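Local coordinates for ankyrin repeat and SOCS box protein 11 (Homo sapiens, PDB 4UUC) that recognises substrates such as BIK, DIRAS2 and RPN1 for a cullin-5-RING E3 ubiquitin ligase and is present here as its ankyrin repeat domain alone, at residues A[199-202]-A[203-207]; A[166-169]-A[170-174]; A[86-89]-A[90-93]; A[116-119]-A[120-124]. One frame throughout, in Å; residues are numbered along the deposited sequence.

In the fold
All four contacts are local, each joining neighbouring residues of one continuous run, and they follow one another along the chain without nesting or crossing. Interaction 3 comes first and ends helix 83-91 of ankyrin repeat 3. Interaction 4 lies in helix 115-123 of repeat 4. These two touch, because Ile120 packs against Val86, Asn87 and Leu90. Interaction 2 starts helix 170-175 in repeat 6, about 23 Å from interaction 4, centre to centre. Interaction 1 starts helix 203-206 nearer the C terminus. It meets interaction 2 through His172, which reaches Lys201 and Leu206. Interactions 1 and 3 lie farthest apart, their centres about 42 Å from each other.

Interaction 1 of 4, residues A[199-202]-A[203-207]; sequences QGKS and ALDLA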
loop_
_atom_site.group_PDB
_atom_site.type_symbol
_atom_site.label_atom_id
_atom_site.label_comp_id
_atom_site.label_asym_id
_atom_site.label_seq_id
_atom_site.Cartn_x
_atom_site.Cartn_y
_atom_site.Cartn_z
ATOM N N GLN A 199 22.693 9.796 6.481
ATOM C CA GLN A 199 23.407 9.832 7.753
ATOM C C GLN A 199 24.834 9.303 7.590
ATOM O O GLN A 199 25.566 9.154 8.569
ATOM C CB GLN A 199 22.657 9.024 8.815
ATOM C CG GLN A 199 21.392 9.702 9.340
ATOM C CD GLN A 199 20.263 9.724 8.325
ATOM O OE1 GLN A 199 19.945 8.705 7.714
ATOM N NE2 GLN A 199 19.652 10.891 8.140
ATOM N N GLY A 200 25.224 9.033 6.347
ATOM C CA GLY A 200 26.554 8.539 6.041
ATOM C C GLY A 200 26.746 7.077 6.408
ATOM O O GLY A 200 27.877 6.610 6.550
ATOM N N LYS A 201 25.640 6.354 6.555
ATOM C CA LYS A 201 25.675 4.949 6.980
ATOM C C LYS A 201 25.474 3.982 5.816
ATOM O O LYS A 201 24.612 4.193 4.962
ATOM C CB LYS A 201 24.593 4.683 8.032
ATOM C CG LYS A 201 24.648 5.588 9.256
ATOM C CD LYS A 201 25.857 5.295 10.129
ATOM C CE LYS A 201 25.825 6.119 11.413
ATOM N NZ LYS A 201 27.015 5.866 12.272
ATOM N N SER A 202 26.269 2.917 5.791
ATOM C CA SER A 202 26.009 1.790 4.905
ATOM C C SER A 202 24.968 0.876 5.546
ATOM O O SER A 202 24.677 0.997 6.737
ATOM C CB SER A 202 27.288 1.004 4.637
ATOM O OG SER A 202 27.706 0.349 5.822
ATOM N N ALA A 203 24.412 -0.042 4.762
ATOM C CA ALA A 203 23.459 -1.005 5.300
ATOM C C ALA A 203 24.094 -1.786 6.452
ATOM O O ALA A 203 23.479 -1.966 7.501
ATOM C CB ALA A 203 22.978 -1.947 4.211
ATOM N N LEU A 204 25.338 -2.218 6.267
ATOM C CA LEU A 204 26.043 -2.952 7.312
ATOM C C LEU A 204 26.154 -2.122 8.597
ATOM O O LEU A 204 25.967 -2.647 9.693
ATOM C CB LEU A 204 27.433 -3.370 6.829
ATOM C CG LEU A 204 28.254 -4.245 7.783
ATOM C CD1 LEU A 204 27.549 -5.568 8.084
ATOM C CD2 LEU A 204 29.633 -4.497 7.197
ATOM N N ASP A 205 26.436 -0.827 8.460
ATOM C CA ASP A 205 26.511 0.063 9.621
ATOM C C ASP A 205 25.204 0.071 10.415
ATOM O O ASP A 205 25.209 0.201 11.642
ATOM C CB ASP A 205 26.836 1.504 9.199
ATOM C CG ASP A 205 28.233 1.663 8.625
ATOM O OD1 ASP A 205 29.133 0.863 8.959
ATOM O OD2 ASP A 205 28.431 2.616 7.838
ATOM N N LEU A 206 24.083 -0.047 9.708
ATOM C CA LEU A 206 22.767 0.051 10.333
ATOM C C LEU A 206 22.335 -1.233 11.030
ATOM O O LEU A 206 21.498 -1.198 11.931
ATOM C CB LEU A 206 21.713 0.430 9.291
ATOM C CG LEU A 206 21.845 1.827 8.683
ATOM C CD1 LEU A 206 20.882 1.981 7.520
ATOM C CD2 LEU A 206 21.592 2.902 9.732
ATOM N N ALA A 207 22.892 -2.366 10.610
ATOM C CA ALA A 207 22.481 -3.654 11.151
ATOM C C ALA A 207 22.868 -3.782 12.620
ATOM O O ALA A 207 23.920 -3.304 13.037
ATOM C CB ALA A 207 23.094 -4.791 10.340
#
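Ser202 and Asp205 form a capping box at the start of helix 203-206. Ser202 is the N-cap. Asp205 N donates to Ser202 OG over 3.2 Å, at an N-H...O angle of 159°. In return, Ser202 N donates to Asp205 OD2 over 3.0 Å. This second bond is nearly straight, at 169°, but it meets the oxygen from above the carboxylate plane. The serine torsion explains the first bond: OG sits between the backbone N and the carbonyl carbon (chi1 68°), facing the first turn. Leu206 N adds a backbone bond to Ser202 O.

Next to the box, Lys201 lends its aliphatic part. Lys201 CB lies 3.9 Å from Leu206 CD2, and Lys201 CD lies 4.0 Å from Asp205 CB. The lysine chain bends at chi2 and crosses the aspartate at about a right angle. Its ammonium does not reach the carboxylate: Lys201 NZ stays 5.7 Å from Asp205 OD2.

Farther out, Arg196 makes a salt bridge to Asp205 OD2 through NH1. The same NH1 bonds Gly200 O, and Asn197 OD1 accepts from Lys201 N. Arg196 thus ties the capping carboxylate to the loop before the helix.

Ala203 and Leu206 face helix 170-175 of ankyrin repeat 6, touching Leu171, His172 and Ala175. Leu204 packs instead on Leu217 and Leu218 of helix 212-220.

Interaction 2 of 4, residues A[166-169]-A[170-174]; sequences WLDT and PLHAA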
loop_
_atom_site.group_PDB
_atom_site.type_symbol
_atom_site.label_atom_id
_atom_site.label_comp_id
_atom_site.label_asym_id
_atom_site.label_seq_id
_atom_site.Cartn_x
_atom_site.Cartn_y
_atom_site.Cartn_z
ATOM N N TRP A 166 14.650 8.815 -0.889
ATOM C CA TRP A 166 15.802 9.625 -1.289
ATOM C C TRP A 166 17.089 8.789 -1.182
ATOM O O TRP A 166 17.283 7.883 -1.988
ATOM C CB TRP A 166 15.893 10.928 -0.479
ATOM C CG TRP A 166 16.905 11.887 -1.084
ATOM C CD1 TRP A 166 17.024 12.221 -2.402
ATOM C CD2 TRP A 166 17.946 12.601 -0.398
ATOM N NE1 TRP A 166 18.066 13.096 -2.581
ATOM C CE2 TRP A 166 18.648 13.347 -1.368
ATOM C CE3 TRP A 166 18.349 12.682 0.940
ATOM C CZ2 TRP A 166 19.729 14.162 -1.043
ATOM C CZ3 TRP A 166 19.424 13.494 1.259
ATOM C CH2 TRP A 166 20.103 14.220 0.271
ATOM N N LEU A 167 17.959 9.069 -0.212
ATOM C CA LEU A 167 19.244 8.361 -0.126
ATOM C C LEU A 167 19.181 7.062 0.686
ATOM O O LEU A 167 20.148 6.294 0.709
ATOM C CB LEU A 167 20.316 9.269 0.477
ATOM C CG LEU A 167 20.885 10.383 -0.411
ATOM C CD1 LEU A 167 21.987 11.107 0.339
ATOM C CD2 LEU A 167 21.397 9.869 -1.747
ATOM N N ASP A 168 18.060 6.822 1.358
ATOM C CA ASP A 168 17.864 5.581 2.103
ATOM C C ASP A 168 17.342 4.516 1.136
ATOM O O ASP A 168 16.193 4.572 0.694
ATOM C CB ASP A 168 16.892 5.800 3.268
ATOM C CG ASP A 168 17.225 4.947 4.487
ATOM O OD1 ASP A 168 18.391 4.948 4.930
ATOM O OD2 ASP A 168 16.309 4.287 5.015
ATOM N N THR A 169 18.198 3.566 0.776
ATOM C CA THR A 169 17.818 2.522 -0.165
ATOM C C THR A 169 16.963 1.471 0.549
ATOM O O THR A 169 16.937 1.423 1.777
ATOM C CB THR A 169 19.052 1.836 -0.798
ATOM O OG1 THR A 169 19.687 0.988 0.167
ATOM C CG2 THR A 169 20.057 2.867 -1.312
ATOM N N PRO A 170 16.251 0.632 -0.221
ATOM C CA PRO A 170 15.521 -0.494 0.371
ATOM C C PRO A 170 16.410 -1.379 1.238
ATOM O O PRO A 170 15.939 -1.922 2.239
ATOM C CB PRO A 170 15.007 -1.250 -0.856
ATOM C CG PRO A 170 14.841 -0.194 -1.885
ATOM C CD PRO A 170 15.995 0.745 -1.667
ATOM N N LEU A 171 17.681 -1.515 0.868
ATOM C CA LEU A 171 18.609 -2.320 1.654
ATOM C C LEU A 171 18.886 -1.664 3.009
ATOM O O LEU A 171 19.004 -2.355 4.018
ATOM C CB LEU A 171 19.920 -2.538 0.894
ATOM C CG LEU A 171 20.909 -3.512 1.540
ATOM C CD1 LEU A 171 20.401 -4.953 1.465
ATOM C CD2 LEU A 171 22.277 -3.392 0.898
ATOM N N HIS A 172 18.991 -0.336 3.035
ATOM C CA HIS A 172 19.154 0.379 4.300
ATOM C C HIS A 172 17.966 0.116 5.213
ATOM O O HIS A 172 18.134 -0.140 6.404
ATOM C CB HIS A 172 19.306 1.888 4.080
ATOM C CG HIS A 172 20.653 2.297 3.574
ATOM N ND1 HIS A 172 20.857 2.758 2.291
ATOM C CD2 HIS A 172 21.864 2.324 4.179
ATOM C CE1 HIS A 172 22.136 3.041 2.124
ATOM N NE2 HIS A 172 22.769 2.787 3.255
ATOM N N ALA A 173 16.764 0.182 4.646
ATOM C CA ALA A 173 15.547 -0.091 5.399
ATOM C C ALA A 173 15.552 -1.522 5.926
ATOM O O ALA A 173 15.227 -1.762 7.085
ATOM C CB ALA A 173 14.326 0.143 4.540
ATOM N N ALA A 174 15.932 -2.464 5.069
ATOM C CA ALA A 174 15.962 -3.871 5.447
ATOM C C ALA A 174 16.980 -4.127 6.561
ATOM O O ALA A 174 16.761 -4.979 7.426
ATOM C CB ALA A 174 16.276 -4.741 4.230
#
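The imidazole of His172 turns back over the start of its own helix, toward Thr169. Its CG lies anti to the carbonyl carbon and beside the backbone N (chi1 -76°). From there ND1 accepts a hydrogen bond from Thr169 N over 3.2 Å. The donor lies close to the ring plane, 14° out of it, and Thr169 CA sits at the ring edge. Thr169 crosses the histidine obliquely. Its OG1 accepts from His172 N over 3.2 Å and, weakly, from Leu171 N. The methyl CG2 of Thr169 lies 3.7 Å from His172 ND1.

The two reciprocal bonds make a capping box, with Thr169 as N-cap of helix 170-175. The run Thr169-Pro170-Leu171-His172 is the TPLH signature of ankyrin repeats, here in repeat 6, and it opens the first helix of the repeat. Pro170 suits the first position of the helix, where no backbone N-H is called for.

Asp168 lies beside the histidine with its carboxylate plane turned only 19° from that of the ring. Asp168 OD1 comes within 3.3 Å of His172 CB. The polar partners of this carboxylate lie elsewhere: Tyr140 OH and Arg176 hold OD2, and Asn197 bonds OD1. At the far end of the ring, NE2 makes a weak bond to Lys201 O. With a leucine in place of His172, Thr169 N is likely to lose its acceptor and Lys201 O its weak link to the helix. Ala173 N donates to Thr169 O at 3.1 Å, while the Pro170 ring rests on Leu139 and Cys143 of helix 138-144.

Interaction 3 of 4, residues A[86-89]-A[90-93]; sequences VNVL and LEFG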
loop_
_atom_site.group_PDB
_atom_site.type_symbol
_atom_site.label_atom_id
_atom_site.label_comp_id
_atom_site.label_asym_id
_atom_site.label_seq_id
_atom_site.Cartn_x
_atom_site.Cartn_y
_atom_site.Cartn_z
ATOM N N VAL A 86 -10.992 -3.608 -4.452
ATOM C CA VAL A 86 -10.079 -2.908 -5.345
ATOM C C VAL A 86 -10.552 -3.065 -6.789
ATOM O O VAL A 86 -10.622 -2.090 -7.534
ATOM C CB VAL A 86 -8.629 -3.427 -5.192
ATOM C CG1 VAL A 86 -7.721 -2.839 -6.267
ATOM C CG2 VAL A 86 -8.094 -3.110 -3.797
ATOM N N ASN A 87 -10.898 -4.290 -7.174
ATOM C CA ASN A 87 -11.352 -4.552 -8.534
ATOM C C ASN A 87 -12.622 -3.783 -8.897
ATOM O O ASN A 87 -12.674 -3.149 -9.950
ATOM C CB ASN A 87 -11.587 -6.050 -8.740
ATOM C CG ASN A 87 -10.294 -6.825 -8.929
ATOM O OD1 ASN A 87 -9.290 -6.280 -9.390
ATOM N ND2 ASN A 87 -10.316 -8.105 -8.580
ATOM N N VAL A 88 -13.643 -3.830 -8.040
ATOM C CA VAL A 88 -14.915 -3.185 -8.370
ATOM C C VAL A 88 -14.749 -1.663 -8.457
ATOM O O VAL A 88 -15.348 -1.018 -9.320
ATOM C CB VAL A 88 -16.037 -3.543 -7.349
ATOM C CG1 VAL A 88 -15.756 -2.976 -5.967
ATOM C CG2 VAL A 88 -17.387 -3.054 -7.851
ATOM N N LEU A 89 -13.926 -1.092 -7.584
ATOM C CA LEU A 89 -13.635 0.340 -7.640
ATOM C C LEU A 89 -12.974 0.719 -8.966
ATOM O O LEU A 89 -13.340 1.712 -9.597
ATOM C CB LEU A 89 -12.732 0.750 -6.478
ATOM C CG LEU A 89 -13.370 0.756 -5.089
ATOM C CD1 LEU A 89 -12.295 0.930 -4.029
ATOM C CD2 LEU A 89 -14.420 1.862 -4.968
ATOM N N LEU A 90 -11.991 -0.070 -9.380
ATOM C CA LEU A 90 -11.304 0.171 -10.644
ATOM C C LEU A 90 -12.261 -0.001 -11.825
ATOM O O LEU A 90 -12.170 0.727 -12.815
ATOM C CB LEU A 90 -10.101 -0.765 -10.784
ATOM C CG LEU A 90 -8.948 -0.469 -9.819
ATOM C CD1 LEU A 90 -7.945 -1.607 -9.801
ATOM C CD2 LEU A 90 -8.257 0.842 -10.172
ATOM N N GLU A 91 -13.191 -0.945 -11.709
ATOM C CA GLU A 91 -14.194 -1.156 -12.750
ATOM C C GLU A 91 -15.071 0.080 -12.910
ATOM O O GLU A 91 -15.463 0.432 -14.022
ATOM C CB GLU A 91 -15.061 -2.378 -12.433
ATOM C CG GLU A 91 -14.361 -3.714 -12.631
ATOM C CD GLU A 91 -15.125 -4.872 -12.008
ATOM O OE1 GLU A 91 -16.315 -4.690 -11.664
ATOM O OE2 GLU A 91 -14.532 -5.963 -11.858
ATOM N N PHE A 92 -15.363 0.743 -11.793
ATOM C CA PHE A 92 -16.221 1.926 -11.800
ATOM C C PHE A 92 -15.429 3.226 -11.962
ATOM O O PHE A 92 -15.950 4.318 -11.727
ATOM C CB PHE A 92 -17.061 1.970 -10.520
ATOM C CG PHE A 92 -18.306 1.130 -10.590
ATOM C CD1 PHE A 92 -18.258 -0.231 -10.347
ATOM C CD2 PHE A 92 -19.523 1.706 -10.923
ATOM C CE1 PHE A 92 -19.399 -1.001 -10.422
ATOM C CE2 PHE A 92 -20.667 0.940 -10.999
ATOM C CZ PHE A 92 -20.606 -0.413 -10.748
ATOM N N GLY A 93 -14.170 3.104 -12.367
ATOM C CA GLY A 93 -13.394 4.260 -12.783
ATOM C C GLY A 93 -12.545 4.902 -11.705
ATOM O O GLY A 93 -12.205 6.082 -11.800
#
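Val86 and Leu90 lie side by side one turn apart and point the same way. Val86 CG1 meets Leu90 CD1 at 3.7 Å. This is the packed flank of helix 83-91. Val86 CG1 lies anti to the backbone N (chi1 172°), which carries it toward the leucine. Both residues also rest on Ile120 of helix 115-123. Leu89 is buried and touches Pro73 and Ala77 of helix 73-80.

A second pair joins Val88 to Phe92. Val88 CG2 is 3.9 Å from Phe92 CE1, and the valine methyl comes at a slant to the ring. The carbonyl oxygen of Val88 meets the ring at its edge, in plane, 3.2 Å from Phe92 CD1. The same oxygen takes the Phe92 N-H bond over 3.0 Å. Both residues touch Leu57 of helix 50-58. Replacing the phenylalanine by a serine would probably open a gap beside Val88 CG2 and Leu57.

Here the helix of ankyrin repeat 3 stops in a Schellman motif. Ala94 N bonds back to Leu89 O, and Gly93 N bonds to Leu90 O at 3.1 Å. Gly93 is the C-prime residue. Its positive phi would jam a CB against the preceding carbonyl oxygen.

The solvent side is looser. Glu91 is exposed, and its extended chain runs over the backbone of Asn87, with Glu91 CG 3.2 Å from Asn87 O. Glu91 OE1 comes no nearer to Val88 than 3.9 Å, at Val88 CA.

Interaction 4 of 4, residues A[116-119]-A[120-124]; sequences ECME and ILLAN
Ile120 reaches back along helix 115-123 to Glu116, and its CD1 lies 4.1 Å from Glu116 CG. This helix belongs to ankyrin repeat 4, and regular i to i+4 backbone bonds run through it. Ile120 N donates to Glu116 O over 3.0 Å. The other branch of Ile120, CG2, lies anti to the backbone N and packs on Asn87 of helix 83-91.

Leu121 follows on the buried side. Its CG sits 3.4 Å from Cys117 O, and the side chain goes on to Ile106 of helix 105-111. Leu122 comes next. It lies one turn from Met118, with Leu122 CD1 4.2 Å from Met118 CG. Both touch Leu154 of helix 148-156, so repeats 4 and 5 meet here. Ala123 is exposed. Its N donates to Glu119 O over 2.8 Å. The carboxylate of Glu119 turns elsewhere, to a salt bridge with Arg115.

Asn124 is the first residue to leave the helix. Its side chain folds back on the last turn. Asn124 ND2 donates to Ile120 O over 2.7 Å at an N-H...O angle of 168°, with that oxygen 8° from the plane of the asparagine amide.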
loop_
_atom_site.group_PDB
_atom_site.type_symbol
_atom_site.label_atom_id
_atom_site.label_comp_id
_atom_site.label_asym_id
_atom_site.label_seq_id
_atom_site.Cartn_x
_atom_site.Cartn_y
_atom_site.Cartn_z
ATOM N N GLU A 116 -1.843 -9.160 -3.216
ATOM C CA GLU A 116 -2.751 -9.219 -4.359
ATOM C C GLU A 116 -3.241 -7.818 -4.741
ATOM O O GLU A 116 -3.291 -7.477 -5.925
ATOM C CB GLU A 116 -3.948 -10.135 -4.082
ATOM C CG GLU A 116 -4.895 -10.241 -5.278
ATOM C CD GLU A 116 -5.939 -11.336 -5.143
ATOM O OE1 GLU A 116 -6.044 -11.947 -4.057
ATOM O OE2 GLU A 116 -6.660 -11.584 -6.135
ATOM N N CYS A 117 -3.608 -7.015 -3.746
ATOM C CA CYS A 117 -4.009 -5.635 -3.999
ATOM C C CYS A 117 -2.885 -4.862 -4.700
ATOM O O CYS A 117 -3.133 -4.098 -5.633
ATOM C CB CYS A 117 -4.406 -4.946 -2.690
ATOM S SG CYS A 117 -5.933 -5.595 -1.959
ATOM N N MET A 118 -1.652 -5.073 -4.250
ATOM C CA MET A 118 -0.480 -4.466 -4.879
ATOM C C MET A 118 -0.396 -4.842 -6.360
ATOM O O MET A 118 -0.233 -3.977 -7.222
ATOM C CB MET A 118 0.794 -4.901 -4.148
ATOM C CG MET A 118 2.087 -4.268 -4.650
ATOM S SD MET A 118 3.566 -5.126 -4.042
ATOM C CE MET A 118 3.498 -6.638 -5.003
ATOM N N GLU A 119 -0.523 -6.133 -6.652
ATOM C CA GLU A 119 -0.390 -6.619 -8.021
ATOM C C GLU A 119 -1.478 -6.068 -8.932
ATOM O O GLU A 119 -1.210 -5.728 -10.081
ATOM C CB GLU A 119 -0.410 -8.147 -8.045
ATOM C CG GLU A 119 0.827 -8.768 -7.422
ATOM C CD GLU A 119 0.890 -10.270 -7.619
ATOM O OE1 GLU A 119 0.627 -10.735 -8.749
ATOM O OE2 GLU A 119 1.213 -10.983 -6.648
ATOM N N ILE A 120 -2.702 -5.979 -8.420
ATOM C CA ILE A 120 -3.803 -5.413 -9.190
ATOM C C ILE A 120 -3.502 -3.963 -9.562
ATOM O O ILE A 120 -3.728 -3.552 -10.701
ATOM C CB ILE A 120 -5.138 -5.489 -8.416
ATOM C CG1 ILE A 120 -5.559 -6.951 -8.241
ATOM C CG2 ILE A 120 -6.237 -4.721 -9.157
ATOM C CD1 ILE A 120 -6.712 -7.154 -7.273
ATOM N N LEU A 121 -2.992 -3.191 -8.607
ATOM C CA LEU A 121 -2.672 -1.789 -8.861
ATOM C C LEU A 121 -1.558 -1.660 -9.899
ATOM O O LEU A 121 -1.609 -0.792 -10.771
ATOM C CB LEU A 121 -2.268 -1.082 -7.567
ATOM C CG LEU A 121 -3.393 -0.862 -6.548
ATOM C CD1 LEU A 121 -2.818 -0.376 -5.225
ATOM C CD2 LEU A 121 -4.423 0.122 -7.074
ATOM N N LEU A 122 -0.546 -2.516 -9.800
ATOM C CA LEU A 122 0.534 -2.517 -10.776
ATOM C C LEU A 122 0.008 -2.913 -12.156
ATOM O O LEU A 122 0.436 -2.362 -13.173
ATOM C CB LEU A 122 1.653 -3.462 -10.335
ATOM C CG LEU A 122 2.410 -3.021 -9.077
ATOM C CD1 LEU A 122 3.411 -4.091 -8.655
ATOM C CD2 LEU A 122 3.113 -1.671 -9.283
ATOM N N ALA A 123 -0.931 -3.853 -12.188
ATOM C CA ALA A 123 -1.553 -4.261 -13.444
ATOM C C ALA A 123 -2.375 -3.117 -14.041
ATOM O O ALA A 123 -2.628 -3.089 -15.247
ATOM C CB ALA A 123 -2.423 -5.491 -13.231
ATOM N N ASN A 124 -2.785 -2.175 -13.195
ATOM C CA ASN A 124 -3.536 -1.011 -13.647
ATOM C C ASN A 124 -2.634 0.214 -13.790
ATOM O O ASN A 124 -3.084 1.355 -13.679
ATOM C CB ASN A 124 -4.699 -0.736 -12.690
ATOM C CG ASN A 124 -5.862 -1.689 -12.913
ATOM O OD1 ASN A 124 -6.848 -1.336 -13.556
ATOM N ND2 ASN A 124 -5.738 -2.909 -12.405
#